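Local coordinates for protein anopheles gambiae adenosine kinase (Anopheles gambiae, PDB 3LOO) that phosphorylates adenosine to AMP with ATP as phosphate donor, and here binds the bisubstrate-like dinucleotide diadenosine tetraphosphate, at residues G184-T188 with F216-Y221; P300-L304 with R345-Q349. One frame throughout, in Å; residues are numbered along the deposited sequence.

Contact 1 of 2, residues G184-T188 with F216-Y221; sequences GFFFT and FVPQFY. With B4P (bis(adenosine)-5'-tetraphosphate), chain D.
A buried, mostly aromatic contact joins the turn of G184-T188, where strand 179-183 runs into helix 187-203, to the short helix 216-220 and Y221 beyond it. The rings of F185 and F216 meet obliquely, their planes 41° apart, with F216 CZ 3.7 Å from F185 CD1 and lying at the rim of the F185 ring, near its plane. With its CG between the backbone N and the carbonyl carbon (chi1 73°), F216 carries its ring toward F185. One face of F185 carries an adenine of bis(adenosine)-5'-tetraphosphate, whose C5A lies over the ring centre, 3.4 Å above its plane; the base and F216 thus meet the ring in different places, one over a face and the other at the edge. In the pfkB (ribokinase-like) fold such turns at the C-terminal ends of the parallel strands line the substrate cleft, and this base probably occupies the adenosine site. V217 presses its two methyls on the backbone of G184, with CG2 3.6 Å from G184 C. Y221 is directed at the turn, its ring lying obliquely against F187 CB. Its hydroxyl forms a hydrogen bond with the T188 hydroxyl, OH to OG1 2.9 Å, in which either group could be the donor. T188 OG1 lies beside the backbone N and anti to the carbonyl carbon (chi1 -55°), which brings it within reach of Y221 OH; it also lies near the edge of the F216 ring. L57 of strand 54-57 packs against T188, F216 and Y221 together.

Contact 2 of 2, residues P300-L304 with R345-Q349; sequences PVQKL and REIIQ. With B4P (bis(adenosine)-5'-tetraphosphate), chain D.
The extended, irregular backbone of V301-L304 passes alongside one turn of helix 333-350, coming closest where the CA atoms of L304 and R345 are 7.7 Å apart. Together the loop and the helix hold an adenine of bis(adenosine)-5'-tetraphosphate beside the edge strand 297-299 of the large sheet in the pfkB fold, a position consistent with the ATP site of this kinase family. The loop reads the base through its backbone: L304 N donates to B4P N1B over 3.0 Å in a nearly straight bond, N-H...N 170°. I348 CD1 covers one face of the purine near N9B and C4B, while V301 CG2 approaches from the other side of the plane at the N3B rim, 3.4 Å from B4P N3B. R345 binds the loop itself. Its chain bends at chi3 (61°), which turns NE toward the Q302 carbonyl; NE donates to Q302 O at 3.1 Å, on a lone pair in the carbonyl plane, although the oxygen lies somewhat out of the guanidinium plane. The Q302 side chain crosses R345 at about a right angle and lays its amide over one guanidinium face, the two planes only 13° apart, with CB over that same group. This stacking and the NE bond together would restrict rotation of the guanidinium. L304 supplies the apolar part of the contact, its branched end directed at the helix. The end of the Q349 side chain, folded by a bend at chi2, lies beside both leucine methyls. L304 CD1 packs on I348 CG2 at 3.8 Å, while CD2 lies obliquely against the guanidinium and approaches R345 NH2 to 3.5 Å.

From the N terminus, strand 179-183 leads into contact 1, which closes a loop of 27 residues containing most of helix 187-203 and strand 207-211 and ties together the connections that follow two neighbouring parallel strands. The chain then passes through strands 234-238 and 276-281 to the sheet's far edge, where strand 297-299 runs into contact 2. That contact closes a 40-residue excursion through helix 315-328 and joins the edge-strand loop to helix 333-350. The loops follow in series, neither nested nor crossed. With centres 28 Å apart, the contacts do not touch, but one dinucleotide spans them, offering a different adenine to each.

Contact 1 of 2, residues G184-T188 with F216-Y221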
loop_
_atom_site.group_PDB
_atom_site.type_symbol
_atom_site.label_atom_id
_atom_site.label_comp_id
_atom_site.label_asym_id
_atom_site.label_seq_id
_atom_site.Cartn_x
_atom_site.Cartn_y
_atom_site.Cartn_z
ATOM N N GLY A 184 2.536 4.576 -3.439
ATOM C CA GLY A 184 3.311 5.836 -3.499
ATOM C C GLY A 184 4.566 5.793 -2.622
ATOM O O GLY A 184 5.589 6.402 -2.963
ATOM N N PHE A 185 4.507 5.063 -1.502
ATOM C CA PHE A 185 5.686 4.783 -0.664
ATOM C C PHE A 185 6.934 4.305 -1.453
ATOM O O PHE A 185 8.078 4.665 -1.129
ATOM C CB PHE A 185 5.327 3.707 0.369
ATOM C CG PHE A 185 4.400 4.175 1.472
ATOM C CD1 PHE A 185 4.593 5.422 2.106
ATOM C CD2 PHE A 185 3.380 3.337 1.925
ATOM C CE1 PHE A 185 3.789 5.825 3.163
ATOM C CE2 PHE A 185 2.527 3.732 2.987
ATOM C CZ PHE A 185 2.746 4.998 3.610
ATOM N N PHE A 186 6.700 3.458 -2.462
ATOM C CA PHE A 186 7.783 2.898 -3.276
ATOM C C PHE A 186 8.488 3.959 -4.129
ATOM O O PHE A 186 9.618 3.733 -4.583
ATOM C CB PHE A 186 7.257 1.714 -4.149
ATOM C CG PHE A 186 8.332 0.942 -4.911
ATOM C CD1 PHE A 186 9.184 0.046 -4.262
ATOM C CD2 PHE A 186 8.438 1.069 -6.294
ATOM C CE1 PHE A 186 10.145 -0.704 -4.960
ATOM C CE2 PHE A 186 9.383 0.333 -7.012
ATOM C CZ PHE A 186 10.243 -0.564 -6.351
ATOM N N PHE A 187 7.838 5.101 -4.351
ATOM C CA PHE A 187 8.497 6.230 -5.072
ATOM C C PHE A 187 9.757 6.748 -4.374
ATOM O O PHE A 187 10.704 7.209 -5.044
ATOM C CB PHE A 187 7.546 7.397 -5.308
ATOM C CG PHE A 187 6.405 7.101 -6.244
ATOM C CD1 PHE A 187 6.022 5.783 -6.562
ATOM C CD2 PHE A 187 5.666 8.154 -6.759
ATOM C CE1 PHE A 187 4.934 5.556 -7.396
ATOM C CE2 PHE A 187 4.593 7.924 -7.588
ATOM C CZ PHE A 187 4.220 6.628 -7.900
ATOM N N THR A 188 9.786 6.651 -3.041
ATOM C CA THR A 188 10.978 7.019 -2.254
ATOM C C THR A 188 12.150 6.179 -2.729
ATOM O O THR A 188 13.297 6.650 -2.804
ATOM C CB THR A 188 10.766 6.747 -0.731
ATOM O OG1 THR A 188 9.602 7.430 -0.300
ATOM C CG2 THR A 188 11.982 7.192 0.122
ATOM N N PHE A 216 2.706 12.851 2.406
ATOM C CA PHE A 216 4.025 13.258 1.916
ATOM C C PHE A 216 4.302 12.823 0.517
ATOM O O PHE A 216 5.220 13.338 -0.113
ATOM C CB PHE A 216 5.196 12.837 2.842
ATOM C CG PHE A 216 5.538 11.370 2.824
ATOM C CD1 PHE A 216 6.343 10.818 1.833
ATOM C CD2 PHE A 216 5.144 10.549 3.885
ATOM C CE1 PHE A 216 6.700 9.438 1.849
ATOM C CE2 PHE A 216 5.515 9.162 3.904
ATOM C CZ PHE A 216 6.286 8.627 2.895
ATOM N N VAL A 217 3.560 11.836 0.013
ATOM C CA VAL A 217 3.850 11.406 -1.341
ATOM C C VAL A 217 3.584 12.504 -2.423
ATOM O O VAL A 217 4.478 12.840 -3.186
ATOM C CB VAL A 217 3.185 10.016 -1.667
ATOM C CG1 VAL A 217 3.253 9.767 -3.159
ATOM C CG2 VAL A 217 3.899 8.888 -0.824
ATOM N N PRO A 218 2.356 13.064 -2.483
ATOM C CA PRO A 218 2.179 14.189 -3.440
ATOM C C PRO A 218 2.960 15.474 -3.068
ATOM O O PRO A 218 3.365 16.252 -3.974
ATOM C CB PRO A 218 0.663 14.468 -3.391
ATOM C CG PRO A 218 0.168 13.872 -2.073
ATOM C CD PRO A 218 1.095 12.685 -1.803
ATOM N N GLN A 219 3.191 15.675 -1.763
ATOM C CA GLN A 219 3.986 16.792 -1.294
ATOM C C GLN A 219 5.440 16.678 -1.705
ATOM O O GLN A 219 6.059 17.696 -1.962
ATOM C CB GLN A 219 3.913 16.922 0.223
ATOM C CG GLN A 219 2.592 17.458 0.664
ATOM C CD GLN A 219 2.266 17.101 2.085
ATOM O OE1 GLN A 219 3.134 16.617 2.822
ATOM N NE2 GLN A 219 1.003 17.316 2.485
ATOM N N PHE A 220 6.000 15.460 -1.717
ATOM C CA PHE A 220 7.439 15.271 -2.004
ATOM C C PHE A 220 7.742 14.961 -3.480
ATOM O O PHE A 220 8.843 15.227 -3.978
ATOM C CB PHE A 220 7.993 14.096 -1.186
ATOM C CG PHE A 220 8.295 14.401 0.285
ATOM C CD1 PHE A 220 7.822 15.552 0.935
ATOM C CD2 PHE A 220 9.012 13.473 1.028
ATOM C CE1 PHE A 220 8.078 15.779 2.302
ATOM C CE2 PHE A 220 9.260 13.682 2.423
ATOM C CZ PHE A 220 8.795 14.851 3.053
ATOM N N TYR A 221 6.789 14.339 -4.176
ATOM C CA TYR A 221 7.092 13.786 -5.508
ATOM C C TYR A 221 5.973 14.164 -6.484
ATOM O O TYR A 221 5.385 13.303 -7.184
ATOM C CB TYR A 221 7.255 12.250 -5.435
ATOM C CG TYR A 221 7.999 11.743 -4.239
ATOM C CD1 TYR A 221 9.381 11.975 -4.076
ATOM C CD2 TYR A 221 7.332 10.969 -3.270
ATOM C CE1 TYR A 221 10.076 11.489 -2.950
ATOM C CE2 TYR A 221 8.016 10.452 -2.192
ATOM C CZ TYR A 221 9.369 10.731 -2.019
ATOM O OH TYR A 221 9.993 10.217 -0.908
HETATM P PA B4P D . -2.127 2.606 8.527
HETATM O O1A B4P D . -2.509 1.722 9.704
HETATM O O2A B4P D . -1.603 4.007 8.837
HETATM O O3A B4P D . -3.493 2.871 7.727
HETATM P PB B4P D . -3.649 2.474 6.191
HETATM O O1B B4P D . -3.671 0.955 6.005
HETATM O O2B B4P D . -2.794 3.332 5.273
HETATM O O3B B4P D . -5.211 3.021 6.361
HETATM P PG B4P D . -5.931 4.220 5.564
HETATM O O1G B4P D . -5.861 5.513 6.302
HETATM O O2G B4P D . -5.328 4.239 4.174
HETATM O O3G B4P D . -7.456 3.746 5.438
HETATM P PD B4P D . -8.798 4.298 6.142
HETATM O O1D B4P D . -8.467 4.661 7.543
HETATM O O2D B4P D . -9.542 5.263 5.263
HETATM O O5E B4P D . -1.120 1.814 7.526
HETATM C C5E B4P D . -0.137 1.101 8.243
HETATM C C4E B4P D . 0.941 0.497 7.389
HETATM O O4E B4P D . 1.649 1.465 6.615
HETATM C C3E B4P D . 1.980 -0.086 8.307
HETATM O O3E B4P D . 1.764 -1.510 8.255
HETATM C C2E B4P D . 3.317 0.279 7.672
HETATM O O2E B4P D . 4.219 -0.819 7.483
HETATM C C1E B4P D . 2.922 0.942 6.339
HETATM N N9A B4P D . 3.865 2.031 6.025
HETATM C C8A B4P D . 4.060 3.204 6.697
HETATM N N7A B4P D . 5.042 3.900 6.052
HETATM C C5A B4P D . 5.493 3.160 4.996
HETATM C C6A B4P D . 6.453 3.344 3.987
HETATM N N6A B4P D . 7.256 4.450 3.913
HETATM N N1A B4P D . 6.640 2.358 3.073
HETATM C C2A B4P D . 5.881 1.234 3.086
HETATM N N3A B4P D . 4.947 1.042 4.032
HETATM C C4A B4P D . 4.730 1.988 4.982
HETATM O O5F B4P D . -9.602 2.914 6.210
HETATM C C5F B4P D . -9.690 2.037 5.092
HETATM C C4F B4P D . -10.889 1.125 5.351
HETATM O O4F B4P D . -10.858 0.559 6.674
HETATM C C3F B4P D . -12.185 1.916 5.349
HETATM O O3F B4P D . -12.601 2.147 4.009
HETATM C C2F B4P D . -13.115 1.009 6.133
HETATM O O2F B4P D . -13.653 -0.021 5.280
HETATM C C1F B4P D . -12.182 0.419 7.206
HETATM N N9B B4P D . -12.299 1.282 8.424
HETATM C C8B B4P D . -11.420 2.227 8.812
HETATM N N7B B4P D . -11.831 2.835 9.951
HETATM C C5B B4P D . -13.006 2.286 10.325
HETATM C C6B B4P D . -13.910 2.484 11.365
HETATM N N6B B4P D . -13.641 3.428 12.302
HETATM N N1B B4P D . -15.039 1.714 11.440
HETATM C C2B B4P D . -15.310 0.767 10.507
HETATM N N3B B4P D . -14.468 0.538 9.459
HETATM C C4B B4P D . -13.316 1.264 9.313
#

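Contact 2 of 2, residues P300-L304 with R345-Q349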
loop_
_atom_site.group_PDB
_atom_site.type_symbol
_atom_site.label_atom_id
_atom_site.label_comp_id
_atom_site.label_asym_id
_atom_site.label_seq_id
_atom_site.Cartn_x
_atom_site.Cartn_y
_atom_site.Cartn_z
ATOM N N PRO A 300 -21.299 2.515 1.883
ATOM C CA PRO A 300 -21.335 2.727 3.328
ATOM C C PRO A 300 -20.565 1.652 4.069
ATOM O O PRO A 300 -20.497 0.529 3.604
ATOM C CB PRO A 300 -22.837 2.626 3.675
ATOM C CG PRO A 300 -23.541 2.876 2.375
ATOM C CD PRO A 300 -22.646 2.308 1.312
ATOM N N VAL A 301 -19.985 1.996 5.208
ATOM C CA VAL A 301 -19.305 1.013 6.056
ATOM C C VAL A 301 -19.957 0.974 7.436
ATOM O O VAL A 301 -20.343 2.013 7.950
ATOM C CB VAL A 301 -17.770 1.310 6.159
ATOM C CG1 VAL A 301 -17.491 2.739 5.956
ATOM C CG2 VAL A 301 -17.159 0.817 7.471
ATOM N N GLN A 302 -20.092 -0.211 8.030
ATOM C CA GLN A 302 -20.534 -0.294 9.430
ATOM C C GLN A 302 -19.468 0.205 10.399
ATOM O O GLN A 302 -18.435 -0.443 10.587
ATOM C CB GLN A 302 -20.920 -1.715 9.816
ATOM C CG GLN A 302 -21.726 -2.453 8.781
ATOM C CD GLN A 302 -22.304 -3.712 9.362
ATOM O OE1 GLN A 302 -22.077 -4.814 8.854
ATOM N NE2 GLN A 302 -23.040 -3.562 10.464
ATOM N N LYS A 303 -19.723 1.359 11.003
ATOM C CA LYS A 303 -18.782 1.969 11.931
ATOM C C LYS A 303 -18.464 0.977 13.050
ATOM O O LYS A 303 -19.359 0.460 13.708
ATOM C CB LYS A 303 -19.349 3.273 12.507
ATOM C CG LYS A 303 -18.466 3.907 13.582
ATOM C CD LYS A 303 -18.856 5.351 13.848
ATOM C CE LYS A 303 -17.679 6.150 14.403
ATOM N NZ LYS A 303 -17.339 5.738 15.797
ATOM N N LEU A 304 -17.183 0.696 13.238
ATOM C CA LEU A 304 -16.794 -0.255 14.249
ATOM C C LEU A 304 -16.730 0.376 15.618
ATOM O O LEU A 304 -16.032 1.374 15.831
ATOM C CB LEU A 304 -15.500 -0.983 13.886
ATOM C CG LEU A 304 -15.840 -2.150 12.956
ATOM C CD1 LEU A 304 -14.625 -2.618 12.180
ATOM C CD2 LEU A 304 -16.508 -3.299 13.736
ATOM N N ARG A 345 -12.634 -4.623 7.758
ATOM C CA ARG A 345 -13.366 -4.816 9.010
ATOM C C ARG A 345 -12.945 -6.093 9.777
ATOM O O ARG A 345 -12.883 -6.074 11.011
ATOM C CB ARG A 345 -14.882 -4.728 8.769
ATOM C CG ARG A 345 -15.321 -3.317 8.240
ATOM C CD ARG A 345 -16.872 -3.101 8.172
ATOM N NE ARG A 345 -17.503 -3.226 9.490
ATOM C CZ ARG A 345 -18.020 -4.359 9.978
ATOM N NH1 ARG A 345 -17.997 -5.474 9.259
ATOM N NH2 ARG A 345 -18.571 -4.376 11.187
ATOM N N GLU A 346 -12.627 -7.171 9.041
ATOM C CA GLU A 346 -12.014 -8.390 9.617
ATOM C C GLU A 346 -10.664 -8.119 10.284
ATOM O O GLU A 346 -10.418 -8.564 11.418
ATOM C CB GLU A 346 -11.810 -9.468 8.549
ATOM C CG GLU A 346 -13.067 -10.084 7.968
ATOM C CD GLU A 346 -13.953 -10.723 9.000
ATOM O OE1 GLU A 346 -13.439 -11.379 9.921
ATOM O OE2 GLU A 346 -15.181 -10.556 8.882
ATOM N N ILE A 347 -9.798 -7.392 9.575
ATOM C CA ILE A 347 -8.457 -7.066 10.038
ATOM C C ILE A 347 -8.512 -6.178 11.293
ATOM O O ILE A 347 -7.667 -6.314 12.190
ATOM C CB ILE A 347 -7.626 -6.420 8.887
ATOM C CG1 ILE A 347 -7.054 -7.500 7.950
ATOM C CG2 ILE A 347 -6.568 -5.438 9.384
ATOM C CD1 ILE A 347 -5.962 -8.382 8.554
ATOM N N ILE A 348 -9.506 -5.286 11.349
ATOM C CA ILE A 348 -9.722 -4.410 12.521
ATOM C C ILE A 348 -10.134 -5.241 13.743
ATOM O O ILE A 348 -9.658 -4.998 14.848
ATOM C CB ILE A 348 -10.769 -3.268 12.237
ATOM C CG1 ILE A 348 -10.216 -2.297 11.196
ATOM C CG2 ILE A 348 -11.116 -2.485 13.524
ATOM C CD1 ILE A 348 -11.211 -1.325 10.602
ATOM N N GLN A 349 -11.014 -6.211 13.532
ATOM C CA GLN A 349 -11.407 -7.155 14.577
ATOM C C GLN A 349 -10.250 -8.007 15.068
ATOM O O GLN A 349 -9.843 -7.889 16.214
ATOM C CB GLN A 349 -12.479 -8.110 14.072
ATOM C CG GLN A 349 -13.858 -7.842 14.567
ATOM C CD GLN A 349 -14.561 -6.842 13.721
ATOM O OE1 GLN A 349 -14.179 -5.673 13.688
ATOM N NE2 GLN A 349 -15.585 -7.282 13.015
HETATM P PA B4P D . -2.127 2.606 8.527
HETATM O O1A B4P D . -2.509 1.722 9.704
HETATM O O2A B4P D . -1.603 4.007 8.837
HETATM O O3A B4P D . -3.493 2.871 7.727
HETATM P PB B4P D . -3.649 2.474 6.191
HETATM O O1B B4P D . -3.671 0.955 6.005
HETATM O O2B B4P D . -2.794 3.332 5.273
HETATM O O3B B4P D . -5.211 3.021 6.361
HETATM P PG B4P D . -5.931 4.220 5.564
HETATM O O1G B4P D . -5.861 5.513 6.302
HETATM O O2G B4P D . -5.328 4.239 4.174
HETATM O O3G B4P D . -7.456 3.746 5.438
HETATM P PD B4P D . -8.798 4.298 6.142
HETATM O O1D B4P D . -8.467 4.661 7.543
HETATM O O2D B4P D . -9.542 5.263 5.263
HETATM O O5E B4P D . -1.120 1.814 7.526
HETATM C C5E B4P D . -0.137 1.101 8.243
HETATM C C4E B4P D . 0.941 0.497 7.389
HETATM O O4E B4P D . 1.649 1.465 6.615
HETATM C C3E B4P D . 1.980 -0.086 8.307
HETATM O O3E B4P D . 1.764 -1.510 8.255
HETATM C C2E B4P D . 3.317 0.279 7.672
HETATM O O2E B4P D . 4.219 -0.819 7.483
HETATM C C1E B4P D . 2.922 0.942 6.339
HETATM N N9A B4P D . 3.865 2.031 6.025
HETATM C C8A B4P D . 4.060 3.204 6.697
HETATM N N7A B4P D . 5.042 3.900 6.052
HETATM C C5A B4P D . 5.493 3.160 4.996
HETATM C C6A B4P D . 6.453 3.344 3.987
HETATM N N6A B4P D . 7.256 4.450 3.913
HETATM N N1A B4P D . 6.640 2.358 3.073
HETATM C C2A B4P D . 5.881 1.234 3.086
HETATM N N3A B4P D . 4.947 1.042 4.032
HETATM C C4A B4P D . 4.730 1.988 4.982
HETATM O O5F B4P D . -9.602 2.914 6.210
HETATM C C5F B4P D . -9.690 2.037 5.092
HETATM C C4F B4P D . -10.889 1.125 5.351
HETATM O O4F B4P D . -10.858 0.559 6.674
HETATM C C3F B4P D . -12.185 1.916 5.349
HETATM O O3F B4P D . -12.601 2.147 4.009
HETATM C C2F B4P D . -13.115 1.009 6.133
HETATM O O2F B4P D . -13.653 -0.021 5.280
HETATM C C1F B4P D . -12.182 0.419 7.206
HETATM N N9B B4P D . -12.299 1.282 8.424
HETATM C C8B B4P D . -11.420 2.227 8.812
HETATM N N7B B4P D . -11.831 2.835 9.951
HETATM C C5B B4P D . -13.006 2.286 10.325
HETATM C C6B B4P D . -13.910 2.484 11.365
HETATM N N6B B4P D . -13.641 3.428 12.302
HETATM N N1B B4P D . -15.039 1.714 11.440
HETATM C C2B B4P D . -15.310 0.767 10.507
HETATM N N3B B4P D . -14.468 0.538 9.459
HETATM C C4B B4P D . -13.316 1.264 9.313
#